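Local structure of TadZ (Pseudomonas aeruginosa, 4LDA) at residues 3-15 / 43-57. The protein is a putative pilus assembly protein, probably an ATP-binding ATPase as a whole, represented here by its CheY-like N-terminal receiver domain. Numbering follows the deposited sequence.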
# COMPACT_ATOMS: atom_id res chain seq x y z
N ASN A 3 -13.32 7.98 -6.51
CA ASN A 3 -12.09 8.76 -6.27
C ASN A 3 -11.59 8.61 -4.84
O ASN A 3 -12.33 8.75 -3.88
CB ASN A 3 -12.30 10.27 -6.57
CG ASN A 3 -11.06 11.14 -6.43
OD1 ASN A 3 -10.86 11.85 -5.42
ND2 ASN A 3 -10.22 11.15 -7.45
N GLN A 4 -10.29 8.38 -4.71
CA GLN A 4 -9.60 8.18 -3.45
C GLN A 4 -8.22 8.76 -3.46
O GLN A 4 -7.64 8.93 -4.53
CB GLN A 4 -9.45 6.67 -3.16
CG GLN A 4 -10.71 5.87 -2.95
CD GLN A 4 -10.44 4.40 -3.18
OE1 GLN A 4 -10.75 3.84 -4.25
NE2 GLN A 4 -9.80 3.78 -2.20
N ASN A 5 -7.65 8.91 -2.28
CA ASN A 5 -6.24 9.20 -2.11
C ASN A 5 -5.57 7.93 -1.65
O ASN A 5 -6.14 7.22 -0.81
CB ASN A 5 -5.97 10.36 -1.15
CG ASN A 5 -6.28 11.72 -1.70
OD1 ASN A 5 -6.09 12.00 -2.90
ND2 ASN A 5 -6.70 12.62 -0.82
N PHE A 6 -4.44 7.58 -2.26
CA PHE A 6 -3.62 6.42 -1.90
C PHE A 6 -2.28 6.93 -1.44
O PHE A 6 -1.82 7.94 -1.97
CB PHE A 6 -3.47 5.43 -3.06
CG PHE A 6 -4.71 5.15 -3.88
CD1 PHE A 6 -5.63 4.20 -3.46
CD2 PHE A 6 -4.92 5.79 -5.09
CE1 PHE A 6 -6.77 3.94 -4.22
CE2 PHE A 6 -6.06 5.51 -5.85
CZ PHE A 6 -6.97 4.59 -5.41
N VAL A 7 -1.67 6.27 -0.44
CA VAL A 7 -0.35 6.66 0.06
C VAL A 7 0.63 5.58 -0.38
O VAL A 7 0.29 4.41 -0.37
CB VAL A 7 -0.35 6.93 1.59
CG1 VAL A 7 1.05 7.22 2.12
CG2 VAL A 7 -1.27 8.10 1.91
N ALA A 8 1.84 5.98 -0.82
CA ALA A 8 2.84 5.05 -1.31
C ALA A 8 4.21 5.27 -0.69
O ALA A 8 4.78 6.36 -0.76
CB ALA A 8 2.96 5.16 -2.81
N LEU A 9 4.75 4.19 -0.10
CA LEU A 9 6.10 4.08 0.42
C LEU A 9 6.86 3.25 -0.58
O LEU A 9 6.75 2.03 -0.58
CB LEU A 9 6.13 3.46 1.83
CG LEU A 9 5.41 4.18 2.93
CD1 LEU A 9 5.20 3.26 4.11
CD2 LEU A 9 6.18 5.43 3.33
N THR A 10 7.49 3.92 -1.54
CA THR A 10 8.20 3.28 -2.65
C THR A 10 9.68 3.28 -2.36
O THR A 10 10.15 4.16 -1.63
CB THR A 10 7.87 4.00 -3.96
OG1 THR A 10 8.15 5.40 -3.82
CG2 THR A 10 6.41 3.81 -4.38
N GLN A 11 10.42 2.31 -2.92
CA GLN A 11 11.85 2.31 -2.67
C GLN A 11 12.63 2.82 -3.93
O GLN A 11 13.84 3.01 -3.85
CB GLN A 11 12.40 0.98 -2.13
CG GLN A 11 12.09 -0.29 -2.86
CD GLN A 11 12.41 -1.49 -1.98
OE1 GLN A 11 13.18 -1.42 -1.00
NE2 GLN A 11 11.83 -2.64 -2.32
N HIS A 12 11.91 3.16 -5.03
CA HIS A 12 12.49 3.82 -6.20
C HIS A 12 11.37 4.56 -6.99
O HIS A 12 10.20 4.17 -6.90
CB HIS A 12 13.32 2.88 -7.09
CG HIS A 12 12.55 1.87 -7.86
ND1 HIS A 12 12.13 2.13 -9.15
CD2 HIS A 12 12.22 0.60 -7.53
CE1 HIS A 12 11.52 1.03 -9.55
NE2 HIS A 12 11.55 0.08 -8.61
N PRO A 13 11.71 5.68 -7.69
CA PRO A 13 10.67 6.50 -8.37
C PRO A 13 9.82 5.79 -9.43
O PRO A 13 8.67 6.19 -9.65
CB PRO A 13 11.48 7.61 -9.05
CG PRO A 13 12.73 7.68 -8.29
CD PRO A 13 13.04 6.30 -7.84
N GLY A 14 10.39 4.77 -10.09
CA GLY A 14 9.70 3.99 -11.10
C GLY A 14 8.43 3.35 -10.57
O GLY A 14 7.45 3.22 -11.30
N GLU A 15 8.44 2.97 -9.29
CA GLU A 15 7.29 2.38 -8.61
C GLU A 15 6.18 3.40 -8.42
O GLU A 15 5.03 3.09 -8.66
CB GLU A 15 7.67 1.80 -7.24
CG GLU A 15 8.54 0.56 -7.28
CD GLU A 15 9.00 0.10 -5.91
OE1 GLU A 15 9.19 0.95 -5.02
OE2 GLU A 15 9.20 -1.13 -5.74
N LEU A 43 -0.27 11.74 7.59
CA LEU A 43 -0.47 11.81 6.14
C LEU A 43 -1.70 10.98 5.68
O LEU A 43 -2.39 11.39 4.76
CB LEU A 43 0.79 11.32 5.43
CG LEU A 43 1.04 11.91 4.07
CD1 LEU A 43 1.68 13.30 4.20
CD2 LEU A 43 1.93 11.01 3.26
N LEU A 44 -1.97 9.84 6.34
CA LEU A 44 -3.13 9.01 6.06
C LEU A 44 -4.40 9.73 6.46
O LEU A 44 -5.39 9.64 5.75
CB LEU A 44 -3.05 7.65 6.77
CG LEU A 44 -2.05 6.65 6.22
CD1 LEU A 44 -1.74 5.58 7.22
CD2 LEU A 44 -2.50 6.06 4.89
N ASP A 45 -4.36 10.46 7.59
CA ASP A 45 -5.50 11.19 8.15
C ASP A 45 -5.87 12.42 7.33
O ASP A 45 -7.06 12.61 7.07
CB ASP A 45 -5.21 11.63 9.60
CG ASP A 45 -5.09 10.50 10.64
OD1 ASP A 45 -5.46 9.34 10.31
OD2 ASP A 45 -4.64 10.79 11.77
N VAL A 46 -4.88 13.24 6.91
CA VAL A 46 -5.12 14.48 6.16
C VAL A 46 -5.62 14.15 4.73
O VAL A 46 -6.47 14.87 4.22
CB VAL A 46 -3.87 15.41 6.14
CG1 VAL A 46 -2.71 14.84 5.33
CG2 VAL A 46 -4.23 16.82 5.68
N THR A 47 -5.14 13.05 4.12
CA THR A 47 -5.57 12.65 2.77
C THR A 47 -6.77 11.72 2.82
O THR A 47 -7.32 11.41 1.76
CB THR A 47 -4.42 11.97 2.00
OG1 THR A 47 -4.06 10.74 2.62
CG2 THR A 47 -3.22 12.86 1.83
N ALA A 48 -7.19 11.26 4.02
CA ALA A 48 -8.32 10.34 4.28
C ALA A 48 -8.17 9.05 3.42
O ALA A 48 -9.14 8.49 2.89
CB ALA A 48 -9.66 11.03 4.04
N ALA A 49 -6.92 8.59 3.30
CA ALA A 49 -6.50 7.43 2.52
C ALA A 49 -6.89 6.14 3.22
O ALA A 49 -6.64 5.99 4.43
CB ALA A 49 -5.00 7.48 2.30
N GLY A 50 -7.48 5.22 2.45
CA GLY A 50 -7.90 3.90 2.94
C GLY A 50 -6.99 2.77 2.47
O GLY A 50 -7.11 1.62 2.93
N VAL A 51 -6.08 3.09 1.51
CA VAL A 51 -5.12 2.15 0.95
C VAL A 51 -3.72 2.74 1.04
O VAL A 51 -3.51 3.91 0.68
CB VAL A 51 -5.45 1.74 -0.52
CG1 VAL A 51 -4.41 0.76 -1.09
CG2 VAL A 51 -6.86 1.17 -0.61
N LEU A 52 -2.76 1.92 1.54
CA LEU A 52 -1.35 2.27 1.62
C LEU A 52 -0.53 1.21 0.89
O LEU A 52 -0.65 0.02 1.18
CB LEU A 52 -0.87 2.43 3.08
CG LEU A 52 0.60 2.82 3.25
CD1 LEU A 52 0.74 3.98 4.16
CD2 LEU A 52 1.43 1.66 3.77
N PHE A 53 0.30 1.65 -0.07
CA PHE A 53 1.22 0.80 -0.80
C PHE A 53 2.60 0.87 -0.13
O PHE A 53 3.06 1.96 0.18
CB PHE A 53 1.29 1.20 -2.28
CG PHE A 53 -0.01 1.00 -3.00
CD1 PHE A 53 -0.34 -0.24 -3.54
CD2 PHE A 53 -0.91 2.05 -3.18
CE1 PHE A 53 -1.54 -0.43 -4.22
CE2 PHE A 53 -2.11 1.86 -3.85
CZ PHE A 53 -2.41 0.63 -4.38
N ILE A 54 3.22 -0.28 0.14
CA ILE A 54 4.54 -0.30 0.76
C ILE A 54 5.43 -1.28 -0.04
O ILE A 54 5.07 -2.42 -0.26
CB ILE A 54 4.52 -0.62 2.28
CG1 ILE A 54 5.93 -0.39 2.93
CG2 ILE A 54 3.89 -2.01 2.59
CD1 ILE A 54 5.99 -0.47 4.43
N SER A 55 6.56 -0.77 -0.52
CA SER A 55 7.52 -1.53 -1.29
C SER A 55 8.45 -2.28 -0.32
O SER A 55 9.07 -1.67 0.56
CB SER A 55 8.29 -0.62 -2.24
OG SER A 55 9.08 -1.40 -3.11
N LEU A 56 8.47 -3.61 -0.45
CA LEU A 56 9.24 -4.53 0.38
C LEU A 56 10.28 -5.32 -0.41
O LEU A 56 10.02 -5.81 -1.52
CB LEU A 56 8.30 -5.53 1.08
CG LEU A 56 7.29 -4.97 2.08
CD1 LEU A 56 6.43 -6.08 2.63
CD2 LEU A 56 7.98 -4.26 3.22
N GLY A 57 11.44 -5.49 0.21
CA GLY A 57 12.57 -6.26 -0.30
C GLY A 57 13.31 -6.88 0.87
O GLY A 57 12.98 -6.58 2.02
O HOH W 1 -9.78 9.70 -0.16
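Ser55, a small residue near the C-terminal end of strand 51-55, donates a hydrogen bond from OG to Glu15 OE2, 2.6 Å away. The hydroxyl comes in on the syn side of OE2, 21° out of the carboxylate plane; OG lies anti to the backbone N (chi1 -172°), which carries it toward helix 13-22. The other oxygen, Glu15 OE1, accepts Gln11 N at 2.8 Å, so one extended glutamate ties its helix both to its own loop and to the neighbouring strand. Gln11 NE2 adds a weak, bent bond to Ser55 OG.

Behind this corner the two strands run parallel, 15° apart. Phe53 sits between Val7 and Leu9: its N donates to Val7 O, and its O receives Leu9 N at 2.8 Å. The beta-branched Val7 suits the strand and packs its two methyls between the end of helix 37-47 and strand 51-55: CG2 lies 3.8 Å from both Leu44 CD2 and Ala49 CB, while CG1 meets Leu52 CD1. On the other face Phe6 and Phe53 lie side by side, Phe6 CB at the edge of the Phe53 ring, 3.9 Å from CE2.

At the far end Asn5 ND2 reaches a lone pair of Thr47 O in the last helical turn, at 2.9 Å, almost within its own amide plane; Asn5 OD1 accepts a hydrogen bond from Gln28 NE2, so the amide's donor and acceptor both serve. A Schellman motif with Ala48 at C-prime ends that helix, and compact Ala49 leads into strand 51-55.

CheY-family receivers place their phosphorylation site at such C-terminal strand ends, though no such activity is established here. In this CheY-like fold strand 4-9 lies between strands 27-31 and 51-55, with Ile117 of helix 110-121 against Phe6 and Phe53, and helix 61-74 against Leu9 and Ile54 on the opposite face.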